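Long-range contact in octaprenyl Pyrophosphate Synthase (Helicobacter pylori, PDB 3TC1), which probably condenses farnesyl pyrophosphate with successive isopentenyl pyrophosphate units to build the C40 chain of octaprenyl pyrophosphate: residues Ile65-Val79 with Asn98-Ala112. Sequence-based numbering, arbitrary orientation.
Sequences IVEMIQTASLLHDDV and NFNAVMLGDVFYSKA
His76 and Val102 join helix 53-80 to helix 92-116, two antiparallel neighbours in the all-helical polyprenyl synthase (isoprenoid synthase) fold, whose local axes come within 8.1 Å of each other; the backbones are nearest where Ala72 meets Gly105. With CG anti to the carbonyl carbon (chi1 -76°), the His76 imidazole enters a hole formed by Val102, Gly105, Asp106 and Tyr109. Beyond CB and CG, CD2 lies near Val102 CA, NE2 donates to Val102 O (2.7 Å, N-H...O 158°) in the carbonyl plane, on a lone pair, and CE1 comes 3.1 Å from Asp106 OD1. ND1 lies at the edge of the Tyr109 ring and is hydrogen-bonded to Asp106 OD2 of the second subunit; the reciprocal bond joins Asp106 of this chain to His76 of the other, so the ring has a polar partner at both nitrogens and lies at the dimer interface. Val102 O also accepts the helical bond from Asp106 N. Tyr109 and His76 make an offset edge-to-face pair, the tyrosine edge toward the imidazole face, while Ala72 CB stands 3.4 Å above the centre of the phenol ring. Phe108 is a second knob, among Met68, Thr71, Ala72 and Leu75, its face under Thr71 CG2, and Leu75 CD1 packs on Gly105 CA and Leu104. One turn on from His76, a water donates to Val79 O and Asn98 OD1, and Val79 CG2 presses tightly on Ala101 CB at 3.5 Å.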
loop_
_atom_site.group_PDB
_atom_site.type_symbol
_atom_site.label_atom_id
_atom_site.label_comp_id
_atom_site.label_asym_id
_atom_site.label_seq_id
_atom_site.Cartn_x
_atom_site.Cartn_y
_atom_site.Cartn_z
ATOM N N ILE B 65 14.563 4.567 0.484
ATOM C CA ILE B 65 13.238 4.469 1.086
ATOM C C ILE B 65 12.295 5.472 0.417
ATOM O O ILE B 65 11.171 5.132 0.043
ATOM C CB ILE B 65 13.305 4.774 2.609
ATOM C CG1 ILE B 65 14.000 3.621 3.337
ATOM C CG2 ILE B 65 11.905 5.018 3.172
ATOM C CD1 ILE B 65 14.350 3.940 4.788
ATOM N N VAL B 66 12.758 6.707 0.262
ATOM C CA VAL B 66 11.940 7.737 -0.367
ATOM C C VAL B 66 11.588 7.420 -1.827
ATOM O O VAL B 66 10.450 7.625 -2.251
ATOM C CB VAL B 66 12.634 9.116 -0.286
ATOM C CG1 VAL B 66 11.941 10.119 -1.205
ATOM C CG2 VAL B 66 12.589 9.626 1.160
ATOM N N GLU B 67 12.550 6.924 -2.596
ATOM C CA GLU B 67 12.280 6.599 -3.996
ATOM C C GLU B 67 11.325 5.403 -4.120
ATOM O O GLU B 67 10.510 5.342 -5.043
ATOM C CB GLU B 67 13.584 6.295 -4.744
ATOM C CG GLU B 67 14.569 7.475 -4.857
ATOM C CD GLU B 67 13.983 8.705 -5.558
ATOM O OE1 GLU B 67 12.901 8.606 -6.174
ATOM O OE2 GLU B 67 14.619 9.781 -5.501
ATOM N N MET B 68 11.422 4.451 -3.195
ATOM C CA MET B 68 10.541 3.287 -3.248
ATOM C C MET B 68 9.112 3.676 -2.905
ATOM O O MET B 68 8.160 3.136 -3.470
ATOM C CB MET B 68 11.058 2.182 -2.324
ATOM C CG MET B 68 12.286 1.510 -2.908
ATOM S SD MET B 68 12.885 0.107 -1.988
ATOM C CE MET B 68 11.624 -1.107 -2.347
ATOM N N ILE B 69 8.968 4.626 -1.986
ATOM C CA ILE B 69 7.654 5.125 -1.603
ATOM C C ILE B 69 7.058 5.836 -2.818
ATOM O O ILE B 69 5.890 5.640 -3.162
ATOM C CB ILE B 69 7.764 6.128 -0.427
ATOM C CG1 ILE B 69 8.054 5.367 0.870
ATOM C CG2 ILE B 69 6.488 6.949 -0.302
ATOM C CD1 ILE B 69 8.441 6.265 2.026
ATOM N N GLN B 70 7.869 6.671 -3.460
ATOM C CA GLN B 70 7.422 7.401 -4.641
ATOM C C GLN B 70 6.967 6.406 -5.716
ATOM O O GLN B 70 5.917 6.583 -6.327
ATOM C CB GLN B 70 8.560 8.280 -5.187
ATOM C CG GLN B 70 8.228 9.020 -6.484
ATOM C CD GLN B 70 7.067 9.989 -6.330
ATOM O OE1 GLN B 70 6.628 10.275 -5.218
ATOM N NE2 GLN B 70 6.570 10.508 -7.453
ATOM N N THR B 71 7.765 5.368 -5.948
ATOM C CA THR B 71 7.422 4.355 -6.947
ATOM C C THR B 71 6.127 3.629 -6.579
ATOM O O THR B 71 5.314 3.330 -7.452
ATOM C CB THR B 71 8.542 3.300 -7.109
ATOM O OG1 THR B 71 9.730 3.932 -7.598
ATOM C CG2 THR B 71 8.113 2.209 -8.102
ATOM N N ALA B 72 5.933 3.344 -5.294
ATOM C CA ALA B 72 4.720 2.658 -4.857
ATOM C C ALA B 72 3.490 3.514 -5.138
ATOM O O ALA B 72 2.469 3.015 -5.619
ATOM C CB ALA B 72 4.794 2.326 -3.362
ATOM N N SER B 73 3.583 4.803 -4.834
ATOM C CA SER B 73 2.457 5.700 -5.060
ATOM C C SER B 73 2.120 5.789 -6.546
ATOM O O SER B 73 0.957 5.834 -6.917
ATOM C CB SER B 73 2.759 7.101 -4.520
ATOM O OG SER B 73 3.827 7.689 -5.227
ATOM N N LEU B 74 3.143 5.819 -7.392
ATOM C CA LEU B 74 2.922 5.897 -8.835
ATOM C C LEU B 74 2.251 4.619 -9.337
ATOM O O LEU B 74 1.391 4.663 -10.218
ATOM C CB LEU B 74 4.247 6.123 -9.573
ATOM C CG LEU B 74 4.943 7.459 -9.284
ATOM C CD1 LEU B 74 6.283 7.511 -10.006
ATOM C CD2 LEU B 74 4.047 8.608 -9.714
ATOM N N LEU B 75 2.642 3.484 -8.767
ATOM C CA LEU B 75 2.059 2.203 -9.154
ATOM C C LEU B 75 0.572 2.183 -8.836
ATOM O O LEU B 75 -0.233 1.744 -9.653
ATOM C CB LEU B 75 2.751 1.051 -8.424
ATOM C CG LEU B 75 4.173 0.682 -8.862
ATOM C CD1 LEU B 75 4.718 -0.388 -7.918
ATOM C CD2 LEU B 75 4.176 0.176 -10.305
ATOM N N HIS B 76 0.201 2.656 -7.650
ATOM C CA HIS B 76 -1.206 2.677 -7.277
ATOM C C HIS B 76 -1.967 3.745 -8.047
ATOM O O HIS B 76 -3.126 3.545 -8.403
ATOM C CB HIS B 76 -1.371 2.890 -5.764
ATOM C CG HIS B 76 -1.079 1.663 -4.953
ATOM N ND1 HIS B 76 -1.229 1.618 -3.584
ATOM C CD2 HIS B 76 -0.634 0.440 -5.323
ATOM C CE1 HIS B 76 -0.884 0.421 -3.144
ATOM N NE2 HIS B 76 -0.517 -0.312 -4.178
ATOM N N ASP B 77 -1.316 4.874 -8.309
ATOM C CA ASP B 77 -1.962 5.950 -9.055
ATOM C C ASP B 77 -2.290 5.495 -10.476
ATOM O O ASP B 77 -3.325 5.865 -11.020
ATOM C CB ASP B 77 -1.074 7.198 -9.103
ATOM C CG ASP B 77 -0.930 7.868 -7.748
ATOM O OD1 ASP B 77 -1.955 8.043 -7.052
ATOM O OD2 ASP B 77 0.208 8.233 -7.381
ATOM N N ASP B 78 -1.416 4.695 -11.076
ATOM C CA ASP B 78 -1.662 4.215 -12.433
ATOM C C ASP B 78 -2.868 3.285 -12.480
ATOM O O ASP B 78 -3.594 3.249 -13.470
ATOM C CB ASP B 78 -0.430 3.500 -12.996
ATOM C CG ASP B 78 0.666 4.466 -13.392
ATOM O OD1 ASP B 78 0.346 5.648 -13.632
ATOM O OD2 ASP B 78 1.841 4.048 -13.478
ATOM N N VAL B 79 -3.082 2.537 -11.404
ATOM C CA VAL B 79 -4.218 1.627 -11.323
ATOM C C VAL B 79 -5.510 2.436 -11.230
ATOM O O VAL B 79 -6.451 2.227 -11.998
ATOM C CB VAL B 79 -4.121 0.724 -10.072
ATOM C CG1 VAL B 79 -5.377 -0.129 -9.938
ATOM C CG2 VAL B 79 -2.885 -0.153 -10.166
ATOM N N ASN B 98 -4.332 -5.023 -12.737
ATOM C CA ASN B 98 -4.462 -4.129 -11.592
ATOM C C ASN B 98 -4.010 -4.760 -10.287
ATOM O O ASN B 98 -3.293 -4.138 -9.504
ATOM C CB ASN B 98 -5.909 -3.663 -11.429
ATOM C CG ASN B 98 -6.343 -2.724 -12.529
ATOM O OD1 ASN B 98 -5.560 -1.894 -12.997
ATOM N ND2 ASN B 98 -7.603 -2.835 -12.939
ATOM N N PHE B 99 -4.439 -5.994 -10.053
ATOM C CA PHE B 99 -4.091 -6.695 -8.827
ATOM C C PHE B 99 -2.589 -6.729 -8.569
ATOM O O PHE B 99 -2.144 -6.443 -7.457
ATOM C CB PHE B 99 -4.618 -8.127 -8.856
ATOM C CG PHE B 99 -4.540 -8.821 -7.527
ATOM C CD1 PHE B 99 -5.442 -8.512 -6.518
ATOM C CD2 PHE B 99 -3.559 -9.771 -7.277
ATOM C CE1 PHE B 99 -5.374 -9.140 -5.281
ATOM C CE2 PHE B 99 -3.480 -10.406 -6.041
ATOM C CZ PHE B 99 -4.390 -10.090 -5.041
ATOM N N ASN B 100 -1.808 -7.093 -9.585
ATOM C CA ASN B 100 -0.360 -7.158 -9.424
ATOM C C ASN B 100 0.253 -5.781 -9.202
ATOM O O ASN B 100 1.154 -5.628 -8.375
ATOM C CB ASN B 100 0.298 -7.839 -10.631
ATOM C CG ASN B 100 0.233 -9.359 -10.555
ATOM O OD1 ASN B 100 0.560 -9.959 -9.527
ATOM N ND2 ASN B 100 -0.178 -9.988 -11.651
ATOM N N ALA B 101 -0.233 -4.780 -9.932
ATOM C CA ALA B 101 0.276 -3.422 -9.785
ATOM C C ALA B 101 0.006 -2.937 -8.364
ATOM O O ALA B 101 0.837 -2.260 -7.764
ATOM C CB ALA B 101 -0.388 -2.492 -10.794
ATOM N N VAL B 102 -1.155 -3.299 -7.827
ATOM C CA VAL B 102 -1.524 -2.902 -6.472
ATOM C C VAL B 102 -0.643 -3.616 -5.449
ATOM O O VAL B 102 -0.084 -2.978 -4.558
ATOM C CB VAL B 102 -3.008 -3.220 -6.159
ATOM C CG1 VAL B 102 -3.325 -2.873 -4.709
ATOM C CG2 VAL B 102 -3.913 -2.426 -7.081
ATOM N N MET B 103 -0.522 -4.935 -5.575
ATOM C CA MET B 103 0.306 -5.702 -4.649
ATOM C C MET B 103 1.766 -5.278 -4.735
ATOM O O MET B 103 2.442 -5.179 -3.711
ATOM C CB MET B 103 0.202 -7.206 -4.924
ATOM C CG MET B 103 -1.103 -7.851 -4.484
ATOM S SD MET B 103 -1.504 -7.559 -2.742
ATOM C CE MET B 103 -3.141 -6.932 -2.898
ATOM N N LEU B 104 2.254 -5.039 -5.950
ATOM C CA LEU B 104 3.639 -4.619 -6.133
ATOM C C LEU B 104 3.875 -3.297 -5.410
ATOM O O LEU B 104 4.948 -3.062 -4.869
ATOM C CB LEU B 104 3.975 -4.461 -7.618
ATOM C CG LEU B 104 5.422 -4.012 -7.877
ATOM C CD1 LEU B 104 6.389 -5.086 -7.405
ATOM C CD2 LEU B 104 5.628 -3.718 -9.352
ATOM N N GLY B 105 2.863 -2.437 -5.406
ATOM C CA GLY B 105 2.977 -1.168 -4.712
ATOM C C GLY B 105 3.021 -1.409 -3.213
ATOM O O GLY B 105 3.737 -0.728 -2.478
ATOM N N ASP B 106 2.250 -2.391 -2.752
ATOM C CA ASP B 106 2.217 -2.723 -1.328
ATOM C C ASP B 106 3.568 -3.278 -0.905
ATOM O O ASP B 106 4.031 -3.042 0.212
ATOM C CB ASP B 106 1.120 -3.751 -1.033
ATOM C CG ASP B 106 -0.268 -3.154 -1.118
ATOM O OD1 ASP B 106 -0.375 -1.907 -1.117
ATOM O OD2 ASP B 106 -1.247 -3.928 -1.166
ATOM N N VAL B 107 4.178 -4.030 -1.813
ATOM C CA VAL B 107 5.498 -4.614 -1.598
ATOM C C VAL B 107 6.526 -3.487 -1.463
ATOM O O VAL B 107 7.375 -3.509 -0.571
ATOM C CB VAL B 107 5.898 -5.511 -2.786
ATOM C CG1 VAL B 107 7.404 -5.752 -2.779
ATOM C CG2 VAL B 107 5.147 -6.844 -2.709
ATOM N N PHE B 108 6.453 -2.502 -2.356
ATOM C CA PHE B 108 7.380 -1.378 -2.293
ATOM C C PHE B 108 7.187 -0.632 -0.980
ATOM O O PHE B 108 8.162 -0.326 -0.293
ATOM C CB PHE B 108 7.174 -0.420 -3.474
ATOM C CG PHE B 108 8.099 -0.678 -4.638
ATOM C CD1 PHE B 108 7.911 -1.778 -5.468
ATOM C CD2 PHE B 108 9.161 0.185 -4.901
ATOM C CE1 PHE B 108 8.765 -2.018 -6.547
ATOM C CE2 PHE B 108 10.022 -0.041 -5.974
ATOM C CZ PHE B 108 9.823 -1.148 -6.803
ATOM N N TYR B 109 5.935 -0.352 -0.628
ATOM C CA TYR B 109 5.620 0.350 0.615
ATOM C C TYR B 109 6.096 -0.394 1.866
ATOM O O TYR B 109 6.707 0.203 2.747
ATOM C CB TYR B 109 4.111 0.574 0.758
ATOM C CG TYR B 109 3.553 1.783 0.040
ATOM C CD1 TYR B 109 4.164 3.034 0.153
ATOM C CD2 TYR B 109 2.379 1.688 -0.714
ATOM C CE1 TYR B 109 3.620 4.161 -0.464
ATOM C CE2 TYR B 109 1.825 2.808 -1.334
ATOM C CZ TYR B 109 2.452 4.041 -1.206
ATOM O OH TYR B 109 1.917 5.146 -1.824
ATOM N N SER B 110 5.798 -1.689 1.953
ATOM C CA SER B 110 6.186 -2.465 3.132
ATOM C C SER B 110 7.697 -2.677 3.258
ATOM O O SER B 110 8.248 -2.566 4.354
ATOM C CB SER B 110 5.439 -3.809 3.164
ATOM O OG SER B 110 5.560 -4.515 1.945
ATOM N N LYS B 111 8.369 -2.969 2.148
ATOM C CA LYS B 111 9.817 -3.156 2.188
ATOM C C LYS B 111 10.450 -1.836 2.609
ATOM O O LYS B 111 11.390 -1.813 3.402
ATOM C CB LYS B 111 10.353 -3.587 0.817
ATOM C CG LYS B 111 11.888 -3.703 0.735
ATOM C CD LYS B 111 12.468 -4.699 1.748
ATOM C CE LYS B 111 13.989 -4.786 1.630
ATOM N NZ LYS B 111 14.626 -5.668 2.650
ATOM N N ALA B 112 9.919 -0.733 2.087
ATOM C CA ALA B 112 10.436 0.585 2.424
ATOM C C ALA B 112 10.245 0.902 3.906
ATOM O O ALA B 112 11.152 1.427 4.545
ATOM C CB ALA B 112 9.765 1.651 1.570
HETATM O O HOH W 1 -6.540 0.313 -13.918
#